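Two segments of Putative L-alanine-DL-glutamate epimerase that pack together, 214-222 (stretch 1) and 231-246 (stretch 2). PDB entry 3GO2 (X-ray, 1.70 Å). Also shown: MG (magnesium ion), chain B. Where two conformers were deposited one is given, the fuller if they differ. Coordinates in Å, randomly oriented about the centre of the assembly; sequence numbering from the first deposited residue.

Stretch 1, residues 214-222: VEILLDLNF
Stretch 2 (231-246) KILRELADFDLFWVEI

The most unusual feature is a cluster of acids at the end of a parallel strand pair, where a magnesium ion is bound. Asp219 (chi1 t) places OD2 2.3 Å from MG, while its OD1 lies 3.9 Å from Glu245 OE1, a close approach of like charges. Asp219 OD1 accepts hydrogen bonds from Asn221 N (2.9 Å) and water 3 (2.7 Å). Water 3 and water 4 also bind the metal, at 2.4 and 1.8 Å, and water 4 donates to Asn221 OD1 at 2.8 Å. Asn221 reaches this position with a positive phi (48/-131). Glu245 is extended (chi1 t, chi2 t), and its OE2 accepts a weak bond from Trp243 NE1 (3.0 Å, 134°).

Strands 215-219 and 243-245 run parallel, their axes 17° apart and 4.7 Å at closest approach. Register pairs Leu218 with Val244 (CA-CA 4.9 Å) and Asp219 with Glu245. Four backbone bonds fix it: Phe242 N to Ile216 O (2.9 Å), Leu218 N to Trp243 O (3.0 Å), Glu245 N to Leu218 O (2.8 Å) and Leu220 N to Glu245 O (2.8 Å), with N-H...O angles of 156-167°.

On the face carrying Asp219 and Glu245, Leu217 (m, p) sets CD2 3.7 Å from the centroid of the five-membered ring of Trp243 (chi1 p), 24° off its normal: a CH-pi contact. On the face carrying Val244, Leu218 (t, p) brings CD2 3.6 Å from Leu236 CD1. The latter belongs to the first residue to leave helical phi/psi after the helix that ends at 235, having begun before 231, and a type I turn follows from Leu236 to Phe239. Leu220 (m, t) puts CD1 3.5 Å from Val244 CG1 and 4.2 Å from Ile232 CD1.

At the other end, water 1 donates to Glu215 OE1 (2.7 Å) and Asp240 O (2.9 Å), linking the stretches.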

# COMPACT_ATOMS: atom_id res chain seq x y z
N VAL A 214 -17.00 8.87 37.80
CA VAL A 214 -16.66 10.08 37.09
C VAL A 214 -15.51 9.69 36.17
O VAL A 214 -14.54 9.07 36.61
CB VAL A 214 -16.25 11.20 38.05
CG1 VAL A 214 -15.57 12.35 37.29
CG2 VAL A 214 -17.47 11.70 38.80
N GLU A 215 -15.63 10.01 34.89
CA GLU A 215 -14.60 9.63 33.90
C GLU A 215 -13.44 10.62 33.94
O GLU A 215 -13.64 11.79 34.19
CB GLU A 215 -15.22 9.62 32.52
CG GLU A 215 -16.24 8.54 32.32
CD GLU A 215 -15.66 7.28 31.77
OE1 GLU A 215 -14.43 7.22 31.57
OE2 GLU A 215 -16.44 6.36 31.51
N ILE A 216 -12.23 10.13 33.69
CA ILE A 216 -11.04 10.97 33.69
C ILE A 216 -10.42 10.95 32.29
O ILE A 216 -10.19 9.88 31.73
CB ILE A 216 -10.01 10.47 34.74
CG1 ILE A 216 -10.58 10.70 36.16
CG2 ILE A 216 -8.68 11.20 34.60
CD1 ILE A 216 -9.73 10.10 37.26
N LEU A 217 -10.22 12.14 31.74
CA LEU A 217 -9.55 12.37 30.46
C LEU A 217 -8.16 12.90 30.77
O LEU A 217 -7.97 13.67 31.72
CB LEU A 217 -10.31 13.41 29.62
CG LEU A 217 -11.68 13.03 29.05
CD1 LEU A 217 -12.79 12.76 30.16
CD2 LEU A 217 -12.10 14.17 28.14
N LEU A 218 -7.18 12.51 29.95
CA LEU A 218 -5.79 12.93 30.12
C LEU A 218 -5.33 13.63 28.84
O LEU A 218 -5.35 13.03 27.78
CB LEU A 218 -4.88 11.76 30.42
CG LEU A 218 -3.38 12.06 30.54
CD1 LEU A 218 -3.07 13.08 31.68
CD2 LEU A 218 -2.59 10.75 30.76
N ASP A 219 -4.92 14.88 28.95
CA ASP A 219 -4.42 15.63 27.79
C ASP A 219 -2.92 15.76 27.90
O ASP A 219 -2.37 16.37 28.84
CB ASP A 219 -5.10 17.00 27.75
CG ASP A 219 -4.92 17.75 26.45
OD1 ASP A 219 -4.14 17.30 25.58
OD2 ASP A 219 -5.55 18.83 26.33
N LEU A 220 -2.24 15.21 26.89
CA LEU A 220 -0.80 15.30 26.76
C LEU A 220 -0.32 16.38 25.80
O LEU A 220 0.89 16.60 25.67
CB LEU A 220 -0.25 13.95 26.34
CG LEU A 220 -0.65 12.79 27.22
CD1 LEU A 220 -0.11 11.45 26.61
CD2 LEU A 220 -0.17 13.00 28.68
N ASN A 221 -1.26 17.05 25.12
CA ASN A 221 -0.95 18.09 24.17
C ASN A 221 0.16 17.61 23.21
O ASN A 221 0.06 16.52 22.68
CB ASN A 221 -0.63 19.41 24.87
CG ASN A 221 -1.84 20.03 25.56
OD1 ASN A 221 -2.63 20.78 24.94
ND2 ASN A 221 -1.99 19.73 26.81
N PHE A 222 1.20 18.43 23.00
CA PHE A 222 2.31 18.07 22.13
C PHE A 222 3.56 17.73 22.96
O PHE A 222 4.68 17.97 22.51
CB PHE A 222 2.70 19.25 21.22
CG PHE A 222 1.69 19.64 20.14
CD1 PHE A 222 1.85 19.17 18.82
CD2 PHE A 222 0.71 20.59 20.38
CE1 PHE A 222 0.99 19.60 17.81
CE2 PHE A 222 -0.14 21.01 19.37
CZ PHE A 222 0.02 20.53 18.09
N LYS A 231 5.57 5.21 26.13
CA LYS A 231 6.04 4.99 27.50
C LYS A 231 4.92 5.37 28.50
O LYS A 231 4.68 4.67 29.50
CB LYS A 231 7.31 5.77 27.78
CG LYS A 231 8.51 5.15 27.07
CD LYS A 231 9.71 6.06 27.03
CE LYS A 231 10.31 6.31 28.39
NZ LYS A 231 11.29 5.30 28.80
N ILE A 232 4.23 6.47 28.21
CA ILE A 232 3.15 6.94 29.07
C ILE A 232 2.00 5.97 29.04
O ILE A 232 1.50 5.57 30.10
CB ILE A 232 2.68 8.36 28.69
CG1 ILE A 232 3.78 9.38 29.04
CG2 ILE A 232 1.32 8.67 29.38
CD1 ILE A 232 3.60 10.77 28.37
N LEU A 233 1.61 5.52 27.85
CA LEU A 233 0.51 4.55 27.73
C LEU A 233 0.82 3.21 28.43
O LEU A 233 -0.07 2.61 29.02
CB LEU A 233 0.17 4.30 26.26
CG LEU A 233 -0.36 5.52 25.52
CD1 LEU A 233 -0.46 5.19 24.02
CD2 LEU A 233 -1.73 5.99 26.06
N ARG A 234 2.07 2.75 28.37
CA ARG A 234 2.47 1.54 29.09
C ARG A 234 2.43 1.72 30.60
O ARG A 234 1.97 0.82 31.33
CB ARG A 234 3.89 1.13 28.70
CG ARG A 234 4.02 0.65 27.31
CD ARG A 234 5.48 0.66 26.88
NE ARG A 234 5.54 0.41 25.46
CZ ARG A 234 6.50 0.85 24.62
NH1 ARG A 234 7.51 1.58 25.06
NH2 ARG A 234 6.38 0.57 23.32
N GLU A 235 2.93 2.84 31.09
CA GLU A 235 2.84 3.15 32.51
C GLU A 235 1.39 3.12 33.00
O GLU A 235 1.09 2.61 34.10
CB GLU A 235 3.45 4.52 32.79
CG GLU A 235 3.30 5.01 34.23
CD GLU A 235 4.14 4.24 35.25
OE1 GLU A 235 5.28 3.89 34.93
OE2 GLU A 235 3.66 4.02 36.38
N LEU A 236 0.49 3.68 32.20
CA LEU A 236 -0.91 3.87 32.59
C LEU A 236 -1.82 2.83 32.01
O LEU A 236 -3.03 3.04 31.84
CB LEU A 236 -1.37 5.27 32.17
CG LEU A 236 -0.54 6.43 32.70
CD1 LEU A 236 -1.07 7.74 32.13
CD2 LEU A 236 -0.50 6.45 34.25
N ALA A 237 -1.28 1.67 31.69
CA ALA A 237 -2.02 0.67 30.94
C ALA A 237 -3.26 0.18 31.68
O ALA A 237 -4.28 -0.16 31.04
CB ALA A 237 -1.11 -0.51 30.63
N ASP A 238 -3.19 0.16 33.01
CA ASP A 238 -4.28 -0.36 33.84
C ASP A 238 -5.22 0.72 34.39
O ASP A 238 -6.13 0.43 35.18
CB ASP A 238 -3.68 -1.16 34.99
CG ASP A 238 -3.04 -2.45 34.53
OD1 ASP A 238 -2.18 -2.97 35.27
OD2 ASP A 238 -3.40 -2.95 33.45
N PHE A 239 -5.00 1.96 34.01
CA PHE A 239 -5.88 3.04 34.42
C PHE A 239 -7.12 3.08 33.57
O PHE A 239 -7.08 2.78 32.37
CB PHE A 239 -5.18 4.37 34.26
CG PHE A 239 -4.45 4.79 35.45
CD1 PHE A 239 -5.07 5.60 36.38
CD2 PHE A 239 -3.14 4.39 35.64
CE1 PHE A 239 -4.39 6.01 37.50
CE2 PHE A 239 -2.45 4.79 36.75
CZ PHE A 239 -3.06 5.60 37.68
N ASP A 240 -8.24 3.47 34.15
CA ASP A 240 -9.44 3.69 33.37
C ASP A 240 -9.47 5.13 32.85
O ASP A 240 -9.72 6.05 33.62
CB ASP A 240 -10.67 3.42 34.22
CG ASP A 240 -11.97 3.65 33.49
OD1 ASP A 240 -12.01 3.47 32.25
OD2 ASP A 240 -12.96 3.96 34.18
N LEU A 241 -9.15 5.33 31.57
CA LEU A 241 -9.16 6.68 30.98
C LEU A 241 -10.15 6.79 29.83
O LEU A 241 -10.15 5.97 28.91
CB LEU A 241 -7.76 7.08 30.47
CG LEU A 241 -6.66 7.07 31.54
CD1 LEU A 241 -5.26 7.20 30.96
CD2 LEU A 241 -6.93 8.19 32.53
N PHE A 242 -10.95 7.84 29.87
CA PHE A 242 -11.98 8.11 28.86
C PHE A 242 -11.31 8.36 27.52
O PHE A 242 -11.74 7.86 26.49
CB PHE A 242 -12.76 9.33 29.32
CG PHE A 242 -13.86 9.78 28.42
CD1 PHE A 242 -15.18 9.50 28.72
CD2 PHE A 242 -13.60 10.57 27.31
CE1 PHE A 242 -16.19 9.99 27.92
CE2 PHE A 242 -14.62 11.03 26.50
CZ PHE A 242 -15.91 10.76 26.81
N TRP A 243 -10.23 9.13 27.56
CA TRP A 243 -9.35 9.26 26.43
C TRP A 243 -7.97 9.74 26.88
O TRP A 243 -7.82 10.34 27.96
CB TRP A 243 -9.95 10.13 25.31
CG TRP A 243 -9.96 11.64 25.41
CD1 TRP A 243 -8.98 12.47 25.91
CD2 TRP A 243 -10.97 12.49 24.88
NE1 TRP A 243 -9.34 13.78 25.75
CE2 TRP A 243 -10.55 13.83 25.10
CE3 TRP A 243 -12.19 12.26 24.21
CZ2 TRP A 243 -11.32 14.91 24.70
CZ3 TRP A 243 -12.95 13.33 23.82
CH2 TRP A 243 -12.51 14.66 24.07
N VAL A 244 -6.99 9.52 26.01
CA VAL A 244 -5.68 10.15 26.12
C VAL A 244 -5.52 10.99 24.85
O VAL A 244 -5.63 10.50 23.72
CB VAL A 244 -4.53 9.15 26.22
CG1 VAL A 244 -3.19 9.88 26.26
CG2 VAL A 244 -4.72 8.26 27.41
N GLU A 245 -5.33 12.28 25.06
CA GLU A 245 -5.32 13.27 24.00
C GLU A 245 -3.90 13.65 23.64
O GLU A 245 -3.10 14.06 24.52
CB GLU A 245 -6.10 14.49 24.49
CG GLU A 245 -6.35 15.56 23.51
CD GLU A 245 -7.31 16.65 24.06
OE1 GLU A 245 -7.35 17.74 23.45
OE2 GLU A 245 -8.04 16.42 25.05
N ILE A 246 -3.58 13.47 22.36
CA ILE A 246 -2.23 13.67 21.85
C ILE A 246 -2.31 14.48 20.56
O ILE A 246 -2.89 14.00 19.60
CB ILE A 246 -1.55 12.33 21.53
CG1 ILE A 246 -1.40 11.47 22.80
CG2 ILE A 246 -0.16 12.57 20.86
CD1 ILE A 246 -0.89 10.04 22.57
MG MG B . -6.29 19.93 24.45
O HOH W 1 -12.29 7.31 33.26
O HOH W 2 -13.27 4.99 30.36
O HOH W 3 -4.77 18.53 23.26
O HOH W 4 -5.39 21.45 24.76